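Local coordinates for protein Two-component response regulator (Geobacillus stearothermophilus, PDB 6SWI) that probably binds DNA through its C-terminal helix-turn-helix domain, acting as a response regulator of the arabinan utilization system, at residues Q15-L23 with A78-Q86. Residues are numbered along the deposited sequence; the frame is centred on the assembly and turned at random.
Sequences QKHFSQSDL and AERVGYDTQ
Gly82 and Ser19 bring the backbones of 78-86 and 15-23 together, a worked example of how a glycine-ended helix can receive neighbouring turns. Gly82, at positive phi (91°), is the C-prime residue of a Schellman motif that closes helix 74-80 through Tyr83 N to Ala78 O and Gly82 N to Glu79 O. Its bare CA makes a CA-H...O contact with Ser19 O at 3.3 Å, and Ser21 CA returns one to Gly82 O. The course of the backbone also sets Ser21 CB 3.2 Å from Gly82 O and presses Ser19 CB on Arg80 O at 3.1 Å.

Two separate polar links flank this core. In one of the two conformers of Asp84, Ser21 OG donates to OD1 over 2.7 Å, meeting the syn side 22° out of the carboxylate plane; chi1 of 56° turns OG that way. A water lies 2.9 Å from Ser19 O and 2.8 Å from Glu79 OE2 and can bridge them.

Apolar contact is slight: Val81 CG1 meets the edge of the Phe18 ring, 4.2 Å from CE1. That ring also packs on Leu55 and Ile58 of helix 51-69, while Phe18 O accepts from Arg59 NE.

In this helical, probably DNA-binding domain, the consecutive type I turns His17-Gln20 and Gln20-Leu23 thus meet the end of helix 74-80 chiefly through carbonyls and CA-H groups, an approach that a residue without a side chain permits, with the polar links among exposed side chains.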
ATOM      1  N   GLN A  15      -4.334  -7.658   2.673  1.00 13.01           N
ATOM      2  CA  GLN A  15      -4.739  -7.264   1.291  1.00 15.88           C
ATOM      3  C   GLN A  15      -6.133  -6.626   1.314  1.00 15.90           C
ATOM      4  O   GLN A  15      -6.403  -5.740   0.485  1.00 17.14           O
ATOM      5  CB  GLN A  15      -4.674  -8.461   0.336  1.00 19.81           C
ATOM      6  CG  GLN A  15      -3.248  -8.879   0.002  1.00 27.66           C
ATOM      7  CD  GLN A  15      -3.121 -10.211  -0.701  1.00 31.39           C
ATOM      8  OE1 GLN A  15      -3.999 -11.066  -0.641  1.00 35.01           O
ATOM      9  NE2 GLN A  15      -1.995 -10.401  -1.361  1.00 32.05           N
ATOM     10  N   LYS A  16      -6.990  -7.070   2.227  1.00 15.45           N
ATOM     11  CA  LYS A  16      -8.332  -6.514   2.328  1.00 17.54           C
ATOM     12  C   LYS A  16      -8.400  -5.260   3.184  1.00 15.42           C
ATOM     13  O   LYS A  16      -9.260  -4.406   2.937  1.00 17.48           O
ATOM     14  CB  LYS A  16      -9.301  -7.554   2.900  1.00 20.25           C
ATOM     15  CG  LYS A  16      -9.949  -8.457   1.860  1.00 24.79           C
ATOM     16  CD  LYS A  16     -11.171  -9.176   2.417  1.00 28.00           C
ATOM     17  CE  LYS A  16     -10.786 -10.177   3.483  1.00 30.39           C
ATOM     18  NZ  LYS A  16     -11.944 -11.005   3.928  1.00 31.23           N
ATOM     19  N   HIS A  17      -7.521  -5.118   4.182  1.00 11.91           N
ATOM     20  CA  HIS A  17      -7.704  -4.120   5.228  1.00 11.83           C
ATOM     21  C   HIS A  17      -6.580  -3.105   5.328  1.00 10.65           C
ATOM     22  O   HIS A  17      -6.527  -2.354   6.306  1.00 10.76           O
ATOM     23  CB  HIS A  17      -7.973  -4.793   6.574  1.00 11.97           C
ATOM     24  CG  HIS A  17      -9.301  -5.457   6.619  1.00 14.32           C
ATOM     25  ND1 HIS A  17      -9.467  -6.824   6.682  1.00 15.16           N
ATOM     26  CD2 HIS A  17     -10.543  -4.928   6.536  1.00 15.33           C
ATOM     27  CE1 HIS A  17     -10.757  -7.101   6.670  1.00 14.78           C
ATOM     28  NE2 HIS A  17     -11.431  -5.969   6.584  1.00 18.10           N
ATOM     29  N   PHE A  18      -5.702  -3.026   4.332  1.00 11.14           N
ATOM     30  CA  PHE A  18      -4.598  -2.078   4.407  1.00 10.89           C
ATOM     31  C   PHE A  18      -5.077  -0.635   4.528  1.00 10.19           C
ATOM     32  O   PHE A  18      -4.309   0.218   4.981  1.00 10.47           O
ATOM     33  CB  PHE A  18      -3.717  -2.234   3.173  1.00 12.08           C
ATOM     34  CG  PHE A  18      -4.411  -1.852   1.910  1.00 12.94           C
ATOM     35  CD1 PHE A  18      -4.437  -0.529   1.484  1.00 13.79           C
ATOM     36  CD2 PHE A  18      -5.071  -2.800   1.162  1.00 14.83           C
ATOM     37  CE1 PHE A  18      -5.100  -0.174   0.340  1.00 15.56           C
ATOM     38  CE2 PHE A  18      -5.727  -2.447   0.015  1.00 16.05           C
ATOM     39  CZ  PHE A  18      -5.742  -1.141  -0.403  1.00 16.23           C
ATOM     40  N   SER A  19      -6.316  -0.337   4.117  1.00 10.66           N
ATOM     41  CA  SER A  19      -6.830   1.025   4.226  1.00 10.33           C
ATOM     42  C   SER A  19      -7.056   1.453   5.668  1.00 11.16           C
ATOM     43  O   SER A  19      -7.294   2.641   5.913  1.00 12.53           O
ATOM     44  CB  SER A  19      -8.140   1.177   3.447  1.00 12.35           C
ATOM     45  OG  SER A  19      -9.159   0.382   4.024  1.00 13.69           O
ATOM     46  N   GLN A  20      -6.977   0.526   6.621  1.00 10.96           N
ATOM     47  CA  GLN A  20      -7.295   0.798   8.017  1.00 12.36           C
ATOM     48  C   GLN A  20      -6.042   1.252   8.758  1.00 11.70           C
ATOM     49  O   GLN A  20      -5.065   0.502   8.864  1.00 11.52           O
ATOM     50  CB  GLN A  20      -7.885  -0.445   8.678  1.00 14.42           C
ATOM     51  CG  GLN A  20      -9.152  -0.916   8.014  1.00 18.55           C
ATOM     52  CD  GLN A  20     -10.183   0.189   7.937  1.00 23.28           C
ATOM     53  OE1 GLN A  20     -10.608   0.725   8.961  1.00 25.13           O
ATOM     54  NE2 GLN A  20     -10.574   0.558   6.720  1.00 26.17           N
ATOM     55  N   SER A  21      -6.072   2.487   9.262  1.00 12.64           N
ATOM     56  CA  SER A  21      -4.867   3.039   9.857  1.00 12.59           C
ATOM     57  C   SER A  21      -4.528   2.401  11.196  1.00 14.41           C
ATOM     58  O   SER A  21      -3.431   2.640  11.703  1.00 17.49           O
ATOM     59  CB  SER A  21      -4.965   4.555  10.017  1.00 14.34           C
ATOM     60  OG  SER A  21      -6.105   4.891  10.781  1.00 16.03           O
ATOM     61  N   ASP A  22      -5.427   1.605  11.775  1.00 13.48           N
ATOM     62  CA  ASP A  22      -5.150   0.894  13.015  1.00 14.15           C
ATOM     63  C   ASP A  22      -4.708  -0.551  12.781  1.00 13.74           C
ATOM     64  O   ASP A  22      -4.627  -1.330  13.735  1.00 16.19           O
ATOM     65  CB  ASP A  22      -6.367   0.936  13.943  1.00 16.35           C
ATOM     66  CG  ASP A  22      -7.569   0.204  13.372  1.00 18.89           C
ATOM     67  OD1 ASP A  22      -7.605  -0.052  12.149  1.00 19.83           O
ATOM     68  OD2 ASP A  22      -8.485  -0.124  14.154  1.00 22.32           O
ATOM     69  N   LEU A  23      -4.411  -0.930  11.544  1.00 12.57           N
ATOM     70  CA  LEU A  23      -3.995  -2.299  11.257  1.00 12.42           C
ATOM     71  C   LEU A  23      -2.545  -2.500  11.691  1.00 12.82           C
ATOM     72  O   LEU A  23      -1.639  -1.834  11.175  1.00 15.10           O
ATOM     73  CB  LEU A  23      -4.164  -2.587   9.768  1.00 12.11           C
ATOM     74  CG  LEU A  23      -3.879  -4.028   9.338  1.00 11.41           C
ATOM     75  CD1 LEU A  23      -4.849  -4.992  10.006  1.00 13.95           C
ATOM     76  CD2 LEU A  23      -3.956  -4.151   7.830  1.00 13.23           C
ATOM     77  N   ALA A  78      -3.953   9.409   0.822  1.00  7.23           N
ATOM     78  CA  ALA A  78      -3.298   9.010   2.059  1.00  8.22           C
ATOM     79  C   ALA A  78      -4.259   8.255   2.961  1.00  7.15           C
ATOM     80  O   ALA A  78      -3.925   7.186   3.495  1.00  8.01           O
ATOM     81  CB  ALA A  78      -2.745  10.241   2.774  1.00  8.79           C
ATOM     82  N   GLU A  79      -5.458   8.811   3.159  1.00  6.77           N
ATOM     83  CA  GLU A  79      -6.433   8.183   4.040  1.00  6.78           C
ATOM     84  C   GLU A  79      -6.865   6.825   3.506  1.00  6.72           C
ATOM     85  O   GLU A  79      -7.061   5.880   4.280  1.00  7.64           O
ATOM     86  CB  GLU A  79      -7.635   9.107   4.208  1.00  8.02           C
ATOM     87  CG  GLU A  79      -8.647   8.620   5.246  1.00  8.88           C
ATOM     88  CD  GLU A  79      -9.632   7.566   4.734  1.00  9.39           C
ATOM     89  OE1 GLU A  79      -9.952   7.560   3.527  1.00  9.49           O
ATOM     90  OE2 GLU A  79     -10.098   6.745   5.561  1.00 10.33           O
ATOM     91  N   ARG A  80      -7.008   6.709   2.188  1.00  7.15           N
ATOM     92  CA  ARG A  80      -7.465   5.476   1.567  1.00  7.82           C
ATOM     93  C   ARG A  80      -6.443   4.364   1.671  1.00  7.29           C
ATOM     94  O   ARG A  80      -6.797   3.199   1.469  1.00  9.74           O
ATOM     95  CB  ARG A  80      -7.791   5.729   0.100  1.00  8.38           C
ATOM     96  CG  ARG A  80      -9.055   6.520  -0.094  1.00  8.94           C
ATOM     97  CD  ARG A  80      -9.135   7.019  -1.494  1.00 10.43           C
ATOM     98  NE  ARG A  80     -10.363   7.749  -1.768  1.00  9.98           N
ATOM     99  CZ  ARG A  80     -11.275   7.373  -2.658  1.00  9.60           C
ATOM    100  NH1 ARG A  80     -11.139   6.238  -3.340  1.00 10.40           N
ATOM    101  NH2 ARG A  80     -12.325   8.151  -2.860  1.00 10.11           N
ATOM    102  N   VAL A  81      -5.192   4.685   1.977  1.00  6.96           N
ATOM    103  CA  VAL A  81      -4.168   3.667   2.140  1.00  7.68           C
ATOM    104  C   VAL A  81      -3.651   3.599   3.577  1.00  7.47           C
ATOM    105  O   VAL A  81      -2.546   3.114   3.816  1.00  8.85           O
ATOM    106  CB  VAL A  81      -3.051   3.756   1.081  1.00  8.46           C
ATOM    107  CG1 VAL A  81      -3.654   3.758  -0.308  1.00  9.11           C
ATOM    108  CG2 VAL A  81      -2.155   4.979   1.266  1.00  8.64           C
ATOM    109  N   GLY A  82      -4.446   4.051   4.543  1.00  7.65           N
ATOM    110  CA  GLY A  82      -4.164   3.769   5.934  1.00  8.62           C
ATOM    111  C   GLY A  82      -3.315   4.790   6.648  1.00  9.55           C
ATOM    112  O   GLY A  82      -2.760   4.472   7.705  1.00 12.80           O
ATOM    113  N   TYR A  83      -3.203   6.006   6.120  1.00  9.22           N
ATOM    114  CA  TYR A  83      -2.503   7.101   6.778  1.00 11.16           C
ATOM    115  C   TYR A  83      -3.517   8.177   7.133  1.00 13.89           C
ATOM    116  O   TYR A  83      -4.204   8.701   6.248  1.00 18.48           O
ATOM    117  CB  TYR A  83      -1.431   7.681   5.859  1.00 10.60           C
ATOM    118  CG  TYR A  83      -0.267   6.745   5.687  1.00  9.22           C
ATOM    119  CD1 TYR A  83      -0.331   5.681   4.800  1.00 12.01           C
ATOM    120  CD2 TYR A  83       0.890   6.906   6.427  1.00 10.94           C
ATOM    121  CE1 TYR A  83       0.723   4.810   4.656  1.00 13.63           C
ATOM    122  CE2 TYR A  83       1.953   6.036   6.293  1.00 12.92           C
ATOM    123  CZ  TYR A  83       1.863   4.986   5.401  1.00 14.64           C
ATOM    124  OH  TYR A  83       2.910   4.109   5.246  1.00 18.71           O
ATOM    125  N   ASP A  84      -3.567   8.509   8.430  0.55 16.11           N
ATOM    126  CA  ASP A  84      -4.457   9.524   8.976  0.55 16.80           C
ATOM    127  C   ASP A  84      -4.074  10.929   8.525  0.55 15.58           C
ATOM    128  O   ASP A  84      -4.914  11.834   8.566  0.55 15.73           O
ATOM    129  CB  ASP A  84      -4.430   9.460  10.512  0.55 18.39           C
ATOM    130  CG  ASP A  84      -4.920   8.124  11.064  0.55 19.18           C
ATOM    131  OD1 ASP A  84      -5.876   7.556  10.504  0.55 18.43           O
ATOM    132  OD2 ASP A  84      -4.357   7.643  12.074  0.55 21.44           O
ATOM    133  N   THR A  85      -2.829  11.132   8.101  1.00 12.69           N
ATOM    134  CA  THR A  85      -2.361  12.444   7.687  1.00 10.88           C
ATOM    135  C   THR A  85      -1.394  12.289   6.527  1.00 10.17           C
ATOM    136  O   THR A  85      -0.603  11.338   6.478  1.00 11.37           O
ATOM    137  CB  THR A  85      -1.729  13.250   8.835  1.00 11.16           C
ATOM    138  OG1 THR A  85      -1.025  14.371   8.286  1.00 10.27           O
ATOM    139  CG2 THR A  85      -0.771  12.396   9.653  1.00 12.96           C
ATOM    140  N   GLN A  86      -1.466  13.235   5.596  1.00 10.00           N
ATOM    141  CA  GLN A  86      -0.514  13.215   4.502  1.00 10.27           C
ATOM    142  C   GLN A  86       0.913  13.438   4.983  1.00  9.06           C
ATOM    143  O   GLN A  86       1.858  13.069   4.279  1.00  8.89           O
ATOM    144  CB  GLN A  86      -0.927  14.191   3.405  1.00 15.03           C
ATOM    145  CG  GLN A  86      -0.889  15.640   3.752  1.00 21.05           C
ATOM    146  CD  GLN A  86      -1.307  16.473   2.558  1.00 26.30           C
ATOM    147  OE1 GLN A  86      -1.069  16.088   1.410  1.00 26.69           O
ATOM    148  NE2 GLN A  86      -1.957  17.602   2.815  1.00 28.85           N
TER
HETATM  149  O   HOH W   1      -9.644   4.086   4.875  1.00 21.27           O